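Local coordinates for hypothetical protein (Sus scrofa, PDB 3WOC) that is a prostate-derived, jacalin-like lectin of boar sperm that binds heparin and is probably connected with sperm capacitation, at residues 28-33 and 57-62; 35-40 and 79-84; 72-77 and 97-102; 14-19 and 47-52. All coordinates share one frame; numbering follows the deposited sequence.

Contact 1: residues 28-33 and 57-62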
loop_
_atom_site.group_PDB
_atom_site.type_symbol
_atom_site.label_atom_id
_atom_site.label_comp_id
_atom_site.label_asym_id
_atom_site.label_seq_id
_atom_site.Cartn_x
_atom_site.Cartn_y
_atom_site.Cartn_z
ATOM N N ARG A 28 6.350 3.101 -2.048
ATOM C CA ARG A 28 7.473 2.755 -1.187
ATOM C C ARG A 28 7.019 1.829 -0.060
ATOM O O ARG A 28 6.157 2.190 0.742
ATOM C CB ARG A 28 8.113 4.024 -0.620
ATOM C CG ARG A 28 9.501 3.837 -0.031
ATOM C CD ARG A 28 10.070 5.171 0.432
ATOM N NE ARG A 28 10.639 5.946 -0.666
ATOM C CZ ARG A 28 10.956 7.235 -0.598
ATOM N NH1 ARG A 28 10.750 7.924 0.519
ATOM N NH2 ARG A 28 11.476 7.843 -1.656
ATOM N N VAL A 29 7.598 0.633 -0.019
ATOM C CA VAL A 29 7.284 -0.349 1.015
ATOM C C VAL A 29 8.521 -0.635 1.870
ATOM O O VAL A 29 9.593 -0.939 1.346
ATOM C CB VAL A 29 6.722 -1.660 0.408
ATOM C CG1 VAL A 29 6.538 -2.723 1.476
ATOM C CG2 VAL A 29 5.401 -1.399 -0.299
ATOM N N PHE A 30 8.359 -0.525 3.187
ATOM C CA PHE A 30 9.437 -0.806 4.128
ATOM C C PHE A 30 9.289 -2.205 4.719
ATOM O O PHE A 30 8.275 -2.525 5.346
ATOM C CB PHE A 30 9.471 0.251 5.230
ATOM C CG PHE A 30 9.960 1.595 4.768
ATOM C CD1 PHE A 30 11.259 2.010 5.052
ATOM C CD2 PHE A 30 9.127 2.450 4.050
ATOM C CE1 PHE A 30 11.721 3.259 4.631
ATOM C CE2 PHE A 30 9.575 3.697 3.622
ATOM C CZ PHE A 30 10.875 4.104 3.914
ATOM N N VAL A 31 10.304 -3.035 4.498
ATOM C CA VAL A 31 10.303 -4.422 4.953
ATOM C C VAL A 31 11.410 -4.644 5.988
ATOM O O VAL A 31 12.542 -4.181 5.813
ATOM C CB VAL A 31 10.453 -5.406 3.759
ATOM C CG1 VAL A 31 10.563 -6.852 4.237
ATOM C CG2 VAL A 31 9.279 -5.261 2.793
ATOM N N GLY A 32 11.068 -5.341 7.070
ATOM C CA GLY A 32 12.026 -5.670 8.124
ATOM C C GLY A 32 12.680 -7.024 7.911
ATOM O O GLY A 32 12.195 -7.824 7.105
ATOM N N PRO A 33 13.791 -7.291 8.632
ATOM C CA PRO A 33 14.555 -8.547 8.549
ATOM C C PRO A 33 13.733 -9.841 8.621
ATOM O O PRO A 33 14.189 -10.876 8.127
ATOM C CB PRO A 33 15.515 -8.464 9.753
ATOM C CG PRO A 33 15.066 -7.273 10.561
ATOM C CD PRO A 33 14.407 -6.357 9.590
ATOM N N GLY A 57 13.066 -0.938 9.098
ATOM C CA GLY A 57 13.133 -1.724 7.873
ATOM C C GLY A 57 13.829 -0.983 6.745
ATOM O O GLY A 57 14.232 0.176 6.900
ATOM N N LYS A 58 13.976 -1.659 5.608
ATOM C CA LYS A 58 14.605 -1.061 4.432
ATOM C C LYS A 58 13.583 -0.725 3.348
ATOM O O LYS A 58 12.658 -1.495 3.091
ATOM C CB LYS A 58 15.741 -1.943 3.877
ATOM C CG LYS A 58 15.526 -3.459 3.961
ATOM C CD LYS A 58 16.236 -4.069 5.178
ATOM C CE LYS A 58 15.816 -5.517 5.430
ATOM N NZ LYS A 58 16.382 -6.466 4.426
ATOM N N ALA A 59 13.768 0.435 2.722
ATOM C CA ALA A 59 12.861 0.936 1.691
ATOM C C ALA A 59 12.971 0.159 0.387
ATOM O O ALA A 59 14.069 -0.075 -0.121
ATOM C CB ALA A 59 13.106 2.421 1.441
ATOM N N HIS A 60 11.818 -0.245 -0.136
ATOM C CA HIS A 60 11.710 -0.859 -1.451
ATOM C C HIS A 60 10.743 -0.011 -2.267
ATOM O O HIS A 60 9.721 0.437 -1.743
ATOM C CB HIS A 60 11.173 -2.286 -1.344
ATOM C CG HIS A 60 12.007 -3.193 -0.494
ATOM N ND1 HIS A 60 12.052 -3.097 0.881
ATOM C CD2 HIS A 60 12.810 -4.232 -0.824
ATOM C CE1 HIS A 60 12.857 -4.029 1.360
ATOM N NE2 HIS A 60 13.329 -4.732 0.346
ATOM N N GLU A 61 11.058 0.213 -3.538
ATOM C CA GLU A 61 10.234 1.077 -4.380
ATOM C C GLU A 61 9.847 0.458 -5.718
ATOM O O GLU A 61 10.649 -0.229 -6.356
ATOM C CB GLU A 61 10.938 2.410 -4.631
ATOM C CG GLU A 61 10.933 3.364 -3.451
ATOM C CD GLU A 61 11.869 4.544 -3.642
ATOM O OE1 GLU A 61 12.334 5.102 -2.625
ATOM O OE2 GLU A 61 12.148 4.915 -4.803
ATOM N N LEU A 62 8.602 0.697 -6.118
ATOM C CA LEU A 62 8.188 0.545 -7.502
ATOM C C LEU A 62 7.919 1.942 -8.032
ATOM O O LEU A 62 7.036 2.641 -7.535
ATOM C CB LEU A 62 6.936 -0.331 -7.633
ATOM C CG LEU A 62 6.243 -0.382 -9.006
ATOM C CD1 LEU A 62 7.102 -1.062 -10.074
ATOM C CD2 LEU A 62 4.880 -1.057 -8.908
#
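Val-29 O is gripped twice by His-60: the backbone N lies 2.8 Å from Val-29 O, and the ring adds a weak bond from ND1 to the same oxygen at 3.3 Å. ND1 also shares itself weakly with Lys-58 O. Val-29 N answers with a straighter bond (162°) to His-60 O, 2.7 Å long. Val-31 and Lys-58 form the next hydrogen-bonded pair, joined N to O in both directions. The imidazole sits with its edge to Val-29 O, and its CE1 reaches Val-31 CB at 3.7 Å, the two side chains crossing at about a right angle.

On the other face of the sheet, Ala-59 CB rests over one face of the Phe-30 ring in a CH-pi contact, 4.0 Å from the ring centroid. Farther along that face, Arg-28 and Glu-61 lie side by side and point the same way. Arg-28 NE makes a salt bridge to Glu-61 OE1 at 2.7 Å, meeting the oxygen from above the carboxylate plane, and NH2 adds a weak bond to it. Trp-48 gives the guanidinium a cation-pi partner.

Gly-57 has a positive phi, and a CB there would run into Val-31 O. This is the antiparallel pairing of the inner strand 24-31 with the outermost strand 58-63, in a four-stranded Greek key sheet of the beta-prism fold.

Contact 2: residues 35-40 and 79-84. With SO4 (sulfate ion), chain G.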
loop_
_atom_site.group_PDB
_atom_site.type_symbol
_atom_site.label_atom_id
_atom_site.label_comp_id
_atom_site.label_asym_id
_atom_site.label_seq_id
_atom_site.Cartn_x
_atom_site.Cartn_y
_atom_site.Cartn_z
ATOM N N GLY A 35 10.674 -10.101 7.294
ATOM C CA GLY A 35 9.929 -10.164 6.041
ATOM C C GLY A 35 8.476 -9.726 6.098
ATOM O O GLY A 35 7.664 -10.169 5.284
ATOM N N LEU A 36 8.138 -8.868 7.057
ATOM C CA LEU A 36 6.798 -8.288 7.109
ATOM C C LEU A 36 6.825 -6.826 6.678
ATOM O O LEU A 36 7.856 -6.157 6.781
ATOM C CB LEU A 36 6.157 -8.456 8.500
ATOM C CG LEU A 36 6.733 -7.787 9.753
ATOM C CD1 LEU A 36 6.271 -6.345 9.891
ATOM C CD2 LEU A 36 6.333 -8.573 10.984
ATOM N N ILE A 37 5.688 -6.335 6.201
ATOM C CA ILE A 37 5.582 -4.948 5.768
ATOM C C ILE A 37 5.312 -4.048 6.970
ATOM O O ILE A 37 4.312 -4.199 7.660
ATOM C CB ILE A 37 4.541 -4.771 4.631
ATOM C CG1 ILE A 37 5.031 -5.506 3.376
ATOM C CG2 ILE A 37 4.290 -3.285 4.348
ATOM C CD1 ILE A 37 4.006 -5.660 2.275
ATOM N N LYS A 38 6.231 -3.116 7.204
ATOM C CA LYS A 38 6.225 -2.266 8.390
ATOM C C LYS A 38 5.471 -0.963 8.173
ATOM O O LYS A 38 4.777 -0.483 9.074
ATOM C CB LYS A 38 7.658 -1.967 8.833
ATOM C CG LYS A 38 8.465 -3.198 9.217
ATOM C CD LYS A 38 9.833 -2.827 9.774
ATOM C CE LYS A 38 9.744 -2.093 11.111
ATOM N NZ LYS A 38 9.211 -2.947 12.202
ATOM N N SER A 39 5.623 -0.394 6.980
ATOM C CA SER A 39 4.985 0.864 6.616
ATOM C C SER A 39 4.942 1.022 5.100
ATOM O O SER A 39 5.698 0.360 4.383
ATOM C CB SER A 39 5.727 2.046 7.244
ATOM O OG SER A 39 7.083 2.075 6.842
ATOM N N ILE A 40 4.045 1.876 4.610
ATOM C CA ILE A 40 4.077 2.264 3.199
ATOM C C ILE A 40 4.142 3.773 2.999
ATOM O O ILE A 40 3.885 4.557 3.917
ATOM C CB ILE A 40 2.926 1.650 2.324
ATOM C CG1 ILE A 40 1.584 2.373 2.546
ATOM C CG2 ILE A 40 2.862 0.116 2.464
ATOM C CD1 ILE A 40 0.645 1.704 3.518
ATOM N N THR A 79 -0.712 -12.322 11.221
ATOM C CA THR A 79 -1.093 -11.231 12.120
ATOM C C THR A 79 -0.811 -9.900 11.422
ATOM O O THR A 79 -1.605 -8.961 11.501
ATOM C CB THR A 79 -0.321 -11.290 13.460
ATOM O OG1 THR A 79 -0.658 -12.493 14.156
ATOM C CG2 THR A 79 -0.656 -10.100 14.343
ATOM N N PHE A 80 0.328 -9.841 10.737
ATOM C CA PHE A 80 0.763 -8.645 10.025
ATOM C C PHE A 80 0.717 -8.883 8.525
ATOM O O PHE A 80 0.790 -10.026 8.067
ATOM C CB PHE A 80 2.185 -8.256 10.439
ATOM C CG PHE A 80 2.351 -8.017 11.914
ATOM C CD1 PHE A 80 2.066 -6.774 12.468
ATOM C CD2 PHE A 80 2.802 -9.035 12.750
ATOM C CE1 PHE A 80 2.212 -6.552 13.832
ATOM C CE2 PHE A 80 2.951 -8.822 14.113
ATOM C CZ PHE A 80 2.656 -7.576 14.656
ATOM N N LEU A 81 0.588 -7.799 7.764
ATOM C CA LEU A 81 0.734 -7.849 6.317
ATOM C C LEU A 81 2.133 -8.354 5.981
ATOM O O LEU A 81 3.131 -7.749 6.384
ATOM C CB LEU A 81 0.493 -6.466 5.706
ATOM C CG LEU A 81 0.641 -6.309 4.189
ATOM C CD1 LEU A 81 -0.455 -7.066 3.441
ATOM C CD2 LEU A 81 0.636 -4.839 3.818
ATOM N N GLN A 82 2.186 -9.472 5.258
ATOM C CA GLN A 82 3.446 -10.145 4.925
ATOM C C GLN A 82 3.979 -9.730 3.563
ATOM O O GLN A 82 5.131 -9.322 3.431
ATOM C CB GLN A 82 3.267 -11.669 4.936
ATOM C CG GLN A 82 3.094 -12.304 6.309
ATOM C CD GLN A 82 4.376 -12.350 7.118
ATOM O OE1 GLN A 82 5.476 -12.164 6.591
ATOM N NE2 GLN A 82 4.238 -12.605 8.411
ATOM N N HIS A 83 3.124 -9.842 2.554
ATOM C CA HIS A 83 3.545 -9.727 1.168
ATOM C C HIS A 83 2.537 -8.928 0.352
ATOM O O HIS A 83 1.326 -9.050 0.542
ATOM C CB HIS A 83 3.722 -11.131 0.574
ATOM C CG HIS A 83 4.003 -11.143 -0.897
ATOM N ND1 HIS A 83 5.267 -10.956 -1.415
ATOM C CD2 HIS A 83 3.184 -11.327 -1.960
ATOM C CE1 HIS A 83 5.214 -11.022 -2.733
ATOM N NE2 HIS A 83 3.963 -11.247 -3.089
ATOM N N VAL A 84 3.059 -8.102 -0.550
ATOM C CA VAL A 84 2.253 -7.416 -1.551
ATOM C C VAL A 84 2.962 -7.474 -2.904
ATOM O O VAL A 84 4.153 -7.180 -3.000
ATOM C CB VAL A 84 1.919 -5.960 -1.108
ATOM C CG1 VAL A 84 2.066 -4.964 -2.240
ATOM C CG2 VAL A 84 0.518 -5.893 -0.518
HETATM S S SO4 G . 10.770 -6.464 11.739
HETATM O O1 SO4 G . 10.331 -6.959 13.043
HETATM O O2 SO4 G . 9.638 -6.457 10.822
HETATM O O3 SO4 G . 11.805 -7.334 11.197
HETATM O O4 SO4 G . 11.293 -5.108 11.882
#
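A single backbone hydrogen bond ties the two segments together: Ile-37 N donates to Leu-81 O over 2.9 Å. It comes at the start of strands 37-40 and 81-84, whose directions then diverge by 65°, so no regular pairing follows.

The rest of the grip across the contact is largely apolar. Ile-37 points toward the other segment and makes the largest share of it. Its chi2 of 168° extends CD1 away from the backbone, where that methyl meets Leu-81 CD2 at 3.8 Å and Val-84 CB at 4.0 Å. Ile-127 lies against both Ile-37 and Leu-81, so the cluster is shared with strand 127-135. Leu-36 CD2 approaches the Phe-80 ring at CD2, 4.0 Å away, while Leu-36 CB lies against Leu-81 O.

Charge enters on the side away from strand 81-84. Lys-38 NZ binds O4 of a sulfate at 3.0 Å and also bonds to Tyr-125 O, and Val-34 N also hydrogen-bonds to the ion. Leu-36 CG comes within 3.4 Å of sulfate O2. The ion probably derives from the crystallisation liquor, but a sulfate held here is at least compatible with affinity for a sulfated polysaccharide.

In strand 81-88, Gln-82 and His-83 both face Arg-76 in a classic beta bulge. The whole is a corner of the beta-prism, where the first turns of two Greek key sheets meet around a hydrophobic core.

Contact 3: residues 72-77 and 97-102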
loop_
_atom_site.group_PDB
_atom_site.type_symbol
_atom_site.label_atom_id
_atom_site.label_comp_id
_atom_site.label_asym_id
_atom_site.label_seq_id
_atom_site.Cartn_x
_atom_site.Cartn_y
_atom_site.Cartn_z
ATOM N N SER A 72 -4.226 -3.941 -10.039
ATOM C CA SER A 72 -4.597 -5.010 -9.097
ATOM C C SER A 72 -3.501 -5.311 -8.075
ATOM O O SER A 72 -2.331 -5.011 -8.300
ATOM C CB SER A 72 -5.033 -6.289 -9.830
ATOM O OG SER A 72 -3.946 -6.922 -10.480
ATOM N N ILE A 73 -3.893 -5.896 -6.946
ATOM C CA ILE A 73 -2.958 -6.178 -5.859
ATOM C C ILE A 73 -3.194 -7.556 -5.238
ATOM O O ILE A 73 -4.246 -7.819 -4.653
ATOM C CB ILE A 73 -2.994 -5.069 -4.764
ATOM C CG1 ILE A 73 -2.585 -3.721 -5.368
ATOM C CG2 ILE A 73 -2.073 -5.430 -3.585
ATOM C CD1 ILE A 73 -2.991 -2.520 -4.572
ATOM N N TYR A 74 -2.205 -8.429 -5.385
ATOM C CA TYR A 74 -2.201 -9.720 -4.705
ATOM C C TYR A 74 -1.333 -9.614 -3.453
ATOM O O TYR A 74 -0.277 -8.982 -3.475
ATOM C CB TYR A 74 -1.707 -10.826 -5.647
ATOM C CG TYR A 74 -1.155 -12.069 -4.967
ATOM C CD1 TYR A 74 0.208 -12.347 -4.999
ATOM C CD2 TYR A 74 -1.994 -12.970 -4.304
ATOM C CE1 TYR A 74 0.733 -13.477 -4.384
ATOM C CE2 TYR A 74 -1.476 -14.111 -3.687
ATOM C CZ TYR A 74 -0.110 -14.353 -3.735
ATOM O OH TYR A 74 0.430 -15.467 -3.139
ATOM N N GLY A 75 -1.793 -10.219 -2.363
ATOM C CA GLY A 75 -1.039 -10.197 -1.119
ATOM C C GLY A 75 -1.216 -11.403 -0.218
ATOM O O GLY A 75 -1.991 -12.317 -0.513
ATOM N N ARG A 76 -0.474 -11.396 0.884
ATOM C CA ARG A 76 -0.557 -12.426 1.913
ATOM C C ARG A 76 -0.341 -11.799 3.291
ATOM O O ARG A 76 0.368 -10.803 3.419
ATOM C CB ARG A 76 0.470 -13.542 1.664
ATOM C CG ARG A 76 0.180 -14.394 0.436
ATOM C CD ARG A 76 0.910 -15.718 0.476
ATOM N NE ARG A 76 0.559 -16.563 -0.665
ATOM C CZ ARG A 76 -0.511 -17.356 -0.723
ATOM N NH1 ARG A 76 -1.359 -17.424 0.297
ATOM N NH2 ARG A 76 -0.736 -18.085 -1.809
ATOM N N TYR A 77 -0.960 -12.387 4.310
ATOM C CA TYR A 77 -0.887 -11.870 5.676
ATOM C C TYR A 77 -0.990 -12.982 6.712
ATOM O O TYR A 77 -1.509 -14.069 6.434
ATOM C CB TYR A 77 -1.998 -10.835 5.925
ATOM C CG TYR A 77 -3.397 -11.368 5.692
ATOM C CD1 TYR A 77 -4.035 -11.189 4.465
ATOM C CD2 TYR A 77 -4.077 -12.066 6.693
ATOM C CE1 TYR A 77 -5.321 -11.687 4.238
ATOM C CE2 TYR A 77 -5.356 -12.574 6.478
ATOM C CZ TYR A 77 -5.975 -12.376 5.250
ATOM O OH TYR A 77 -7.244 -12.869 5.036
ATOM N N GLY A 97 8.027 -8.027 0.414
ATOM C CA GLY A 97 7.773 -8.863 1.588
ATOM C C GLY A 97 7.811 -10.364 1.354
ATOM O O GLY A 97 7.996 -10.830 0.229
ATOM N N LEU A 98 7.622 -11.120 2.433
ATOM C CA LEU A 98 7.709 -12.578 2.406
ATOM C C LEU A 98 6.344 -13.220 2.155
ATOM O O LEU A 98 5.360 -12.877 2.810
ATOM C CB LEU A 98 8.315 -13.087 3.723
ATOM C CG LEU A 98 8.522 -14.585 3.969
ATOM C CD1 LEU A 98 9.637 -15.153 3.098
ATOM C CD2 LEU A 98 8.817 -14.830 5.440
ATOM N N GLU A 99 6.293 -14.156 1.211
ATOM C CA GLU A 99 5.050 -14.846 0.865
ATOM C C GLU A 99 4.637 -15.882 1.904
ATOM O O GLU A 99 5.012 -17.055 1.799
ATOM C CB GLU A 99 5.182 -15.537 -0.489
ATOM C CG GLU A 99 4.975 -14.647 -1.687
ATOM C CD GLU A 99 4.780 -15.454 -2.951
ATOM O OE1 GLU A 99 3.764 -16.178 -3.038
ATOM O OE2 GLU A 99 5.639 -15.369 -3.852
ATOM N N THR A 100 3.862 -15.453 2.898
ATOM C CA THR A 100 3.351 -16.365 3.925
ATOM C C THR A 100 1.951 -15.969 4.378
ATOM O O THR A 100 1.646 -14.785 4.514
ATOM C CB THR A 100 4.272 -16.418 5.169
ATOM O OG1 THR A 100 5.633 -16.213 4.777
ATOM C CG2 THR A 100 4.144 -17.763 5.879
ATOM N N GLY A 101 1.106 -16.970 4.604
ATOM C CA GLY A 101 -0.205 -16.753 5.199
ATOM C C GLY A 101 -1.373 -16.840 4.242
ATOM O O GLY A 101 -1.248 -17.369 3.138
ATOM N N LYS A 102 -2.515 -16.319 4.683
ATOM C CA LYS A 102 -3.726 -16.294 3.874
ATOM C C LYS A 102 -3.518 -15.365 2.689
ATOM O O LYS A 102 -2.925 -14.294 2.827
ATOM C CB LYS A 102 -4.940 -15.832 4.698
ATOM C CG LYS A 102 -5.014 -16.364 6.136
ATOM C CD LYS A 102 -5.174 -17.879 6.190
ATOM C CE LYS A 102 -5.181 -18.391 7.623
ATOM N NZ LYS A 102 -6.502 -18.199 8.292
#
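Arg-76 NH1 donates to Gly-101 O at 2.8 Å, binding the loop carbonyl with an N-H...O angle of 131°. The guanidinium reaches it on a chain extended from CG to NE, and Gly-101 O lies somewhat out of the guanidinium plane. Arg-76 NE looks toward Glu-99 OE1, with the guanidinium and carboxylate nearly coplanar, but 4.0 Å separates NE from OE1. That is too far for a salt bridge, although the opposite charges should still attract. Glu-99 OE1 also lies at the edge of the Tyr-74 ring, near its plane, and accepts a weak, 3.4 Å bond from Tyr-74 OH.

Backbone groups are satisfied where strand 70-77 meets the loop's far end. Tyr-77 N gives its proton to Lys-102 O at 3.1 Å, and Lys-102 N returns a weak bond to Tyr-77 O. Lys-102 O also receives a CA-H...O contact from Arg-76, while Gly-101 CA makes one to Tyr-77 O. A CB on Gly-101 would collide with that oxygen. Beside this pair, Lys-102 CB sits over the face of the Tyr-77 ring, 4.0 Å from its centroid.

At the start of the loop, Gly-97 O accepts a bond from His-83 ND1. The chain makes an inverse gamma turn centred on Glu-99 as it passes from strand 93-97, across the ends of the two middle strands, to strand 102-106: the long connection of a Greek key sheet.

Contact 4: residues 14-19 and 47-52. With DIO (1,4-diethylene dioxide), chain K.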
loop_
_atom_site.group_PDB
_atom_site.type_symbol
_atom_site.label_atom_id
_atom_site.label_comp_id
_atom_site.label_asym_id
_atom_site.label_seq_id
_atom_site.Cartn_x
_atom_site.Cartn_y
_atom_site.Cartn_z
ATOM N N PHE A 14 -4.615 4.801 9.313
ATOM C CA PHE A 14 -4.211 5.775 8.313
ATOM C C PHE A 14 -5.129 5.766 7.094
ATOM O O PHE A 14 -5.791 4.768 6.804
ATOM C CB PHE A 14 -2.744 5.568 7.898
ATOM C CG PHE A 14 -2.509 4.355 7.032
ATOM C CD1 PHE A 14 -2.573 4.450 5.638
ATOM C CD2 PHE A 14 -2.206 3.123 7.604
ATOM C CE1 PHE A 14 -2.352 3.336 4.836
ATOM C CE2 PHE A 14 -1.984 2.002 6.810
ATOM C CZ PHE A 14 -2.061 2.108 5.422
ATOM N N ILE A 15 -5.158 6.899 6.399
ATOM C CA ILE A 15 -5.819 7.031 5.105
ATOM C C ILE A 15 -5.000 7.998 4.248
ATOM O O ILE A 15 -4.626 9.080 4.694
ATOM C CB ILE A 15 -7.324 7.477 5.233
ATOM C CG1 ILE A 15 -7.935 7.839 3.869
ATOM C CG2 ILE A 15 -7.484 8.653 6.196
ATOM C CD1 ILE A 15 -8.629 6.696 3.150
ATOM N N THR A 16 -4.685 7.574 3.032
ATOM C CA THR A 16 -4.032 8.446 2.063
ATOM C C THR A 16 -4.701 8.274 0.705
ATOM O O THR A 16 -5.078 7.162 0.325
ATOM C CB THR A 16 -2.492 8.228 1.994
ATOM O OG1 THR A 16 -1.933 9.011 0.934
ATOM C CG2 THR A 16 -2.133 6.769 1.777
ATOM N N SER A 17 -4.871 9.387 -0.004
ATOM C CA SER A 17 -5.588 9.387 -1.276
ATOM C C SER A 17 -5.133 10.531 -2.173
ATOM O O SER A 17 -4.542 11.505 -1.698
ATOM C CB SER A 17 -7.097 9.476 -1.034
ATOM O OG SER A 17 -7.814 8.977 -2.147
ATOM N N LYS A 18 -5.409 10.394 -3.469
ATOM C CA LYS A 18 -5.106 11.420 -4.465
ATOM C C LYS A 18 -5.563 12.779 -3.948
ATOM O O LYS A 18 -6.767 13.046 -3.852
ATOM C CB LYS A 18 -5.796 11.082 -5.788
ATOM C CG LYS A 18 -5.185 11.740 -7.017
ATOM C CD LYS A 18 -5.807 11.201 -8.302
ATOM C CE LYS A 18 -7.205 11.757 -8.531
ATOM N NZ LYS A 18 -7.915 11.035 -9.618
ATOM N N ASP A 19 -4.587 13.611 -3.586
ATOM C CA ASP A 19 -4.828 14.908 -2.944
ATOM C C ASP A 19 -5.870 15.732 -3.692
ATOM O O ASP A 19 -6.906 16.097 -3.134
ATOM C CB ASP A 19 -3.509 15.695 -2.786
ATOM C CG ASP A 19 -2.516 15.443 -3.929
ATOM O OD1 ASP A 19 -2.951 15.208 -5.081
ATOM O OD2 ASP A 19 -1.291 15.488 -3.671
ATOM N N SER A 47 5.574 14.380 -5.143
ATOM C CA SER A 47 5.527 14.457 -3.682
ATOM C C SER A 47 5.163 13.129 -3.012
ATOM O O SER A 47 4.035 12.632 -3.146
ATOM C CB SER A 47 4.560 15.556 -3.229
ATOM O OG SER A 47 5.058 16.838 -3.562
ATOM N N TRP A 48 6.134 12.566 -2.294
ATOM C CA TRP A 48 5.915 11.394 -1.453
ATOM C C TRP A 48 5.030 11.763 -0.272
ATOM O O TRP A 48 5.143 12.861 0.282
ATOM C CB TRP A 48 7.246 10.834 -0.945
ATOM C CG TRP A 48 8.008 10.042 -1.964
ATOM C CD1 TRP A 48 9.098 10.454 -2.677
ATOM C CD2 TRP A 48 7.744 8.695 -2.381
ATOM N NE1 TRP A 48 9.529 9.450 -3.514
ATOM C CE2 TRP A 48 8.716 8.359 -3.354
ATOM C CE3 TRP A 48 6.780 7.738 -2.030
ATOM C CZ2 TRP A 48 8.750 7.107 -3.982
ATOM C CZ3 TRP A 48 6.814 6.494 -2.657
ATOM C CH2 TRP A 48 7.797 6.190 -3.618
ATOM N N SER A 49 4.153 10.841 0.112
ATOM C CA SER A 49 3.237 11.054 1.230
ATOM C C SER A 49 3.938 10.930 2.585
ATOM O O SER A 49 5.139 10.672 2.659
ATOM C CB SER A 49 2.074 10.058 1.156
ATOM O OG SER A 49 2.517 8.732 1.400
ATOM N N GLU A 50 3.167 11.132 3.650
ATOM C CA GLU A 50 3.577 10.797 5.006
ATOM C C GLU A 50 3.826 9.286 5.111
ATOM O O GLU A 50 3.207 8.494 4.392
ATOM C CB GLU A 50 2.474 11.222 5.980
ATOM C CG GLU A 50 2.766 10.997 7.460
ATOM C CD GLU A 50 1.527 11.152 8.330
ATOM O OE1 GLU A 50 1.466 10.500 9.398
ATOM O OE2 GLU A 50 0.614 11.920 7.948
ATOM N N LYS A 51 4.744 8.898 5.994
ATOM C CA LYS A 51 5.014 7.491 6.274
ATOM C C LYS A 51 3.858 6.900 7.068
ATOM O O LYS A 51 3.472 7.437 8.110
ATOM C CB LYS A 51 6.308 7.345 7.075
ATOM C CG LYS A 51 6.751 5.902 7.311
ATOM C CD LYS A 51 7.902 5.503 6.396
ATOM C CE LYS A 51 9.224 6.117 6.856
ATOM N NZ LYS A 51 9.596 5.705 8.239
ATOM N N TYR A 52 3.309 5.796 6.574
ATOM C CA TYR A 52 2.189 5.148 7.245
ATOM C C TYR A 52 2.524 3.752 7.747
ATOM O O TYR A 52 2.518 2.786 6.987
ATOM C CB TYR A 52 0.944 5.145 6.351
ATOM C CG TYR A 52 0.408 6.535 6.081
ATOM C CD1 TYR A 52 -0.028 7.346 7.126
ATOM C CD2 TYR A 52 0.347 7.041 4.783
ATOM C CE1 TYR A 52 -0.516 8.618 6.889
ATOM C CE2 TYR A 52 -0.137 8.319 4.537
ATOM C CZ TYR A 52 -0.569 9.100 5.595
ATOM O OH TYR A 52 -1.052 10.365 5.367
HETATM C C1 DIO K . 0.557 13.426 2.403
HETATM C C2 DIO K . -0.987 13.576 4.227
HETATM C "C1'" DIO K . -0.456 12.615 1.595
HETATM C "C2'" DIO K . -2.021 12.837 3.376
HETATM O O1 DIO K . 0.339 13.232 3.804
HETATM O "O1'" DIO K . -1.361 11.943 2.474
#
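Tyr-52 packs hard against Phe-14. Its CD1 comes within 3.3 Å of Phe-14 CB, and its own CB lies over one face of the phenylalanine ring in a CH-pi contact, 3.8 Å from the centroid. The two ring planes are only 12° apart but slid so far that they barely overlap, with centroids 5.1 Å apart. A chi1 of 73° puts Phe-14 CG between its backbone N and carbonyl carbon, 3.6 Å from Tyr-52 CB. Thr-16 continues the close packing, its CB 3.5 Å from Tyr-52 CE2.

Toward Ser-49 the segments draw apart, with Thr-16 OG1 still 4.1 Å from Ser-49 CB. A dioxane molecule, probably from the crystallisation liquor, has settled there. Tyr-52 OH makes a weak bond to its O1' at 3.3 Å, and Ser-49 CB touches the carbon C1' at 3.6 Å.

The stronger polar partners lie elsewhere: Tyr-44 OH for Thr-16 OG1, Gly-1 N for Tyr-52 OH and Val-42 N for Ser-49 OG. No hydrogen bond crosses between the segments, so strand 12-17 of one sheet and outermost strand 47-53 of another are held here by aromatic and apolar packing.

Overall arrangement
Contacts 1, 2 and 4 meet in one sheet, since strand 37-44 runs between 24-31 and 47-53. Lys-38 N lies 2.8 Å from Phe-30 O and Ile-40 N 3.0 Å from Tyr-52 O, both probable hydrogen bonds. Contacts 2 and 3 share the neighbouring strands 81-88 and 70-77, with centres about 8 Å apart, so contact 2 links the two sheets. Contacts 3 and 4 lie on opposite sides of the chain's centre, about 22 Å apart between centres, and do not touch. The sulfate of contact 2 also lies about 3 Å from the side chain of Pro-33, bringing it to the end of contact 1, well apart from the dioxane in contact 4.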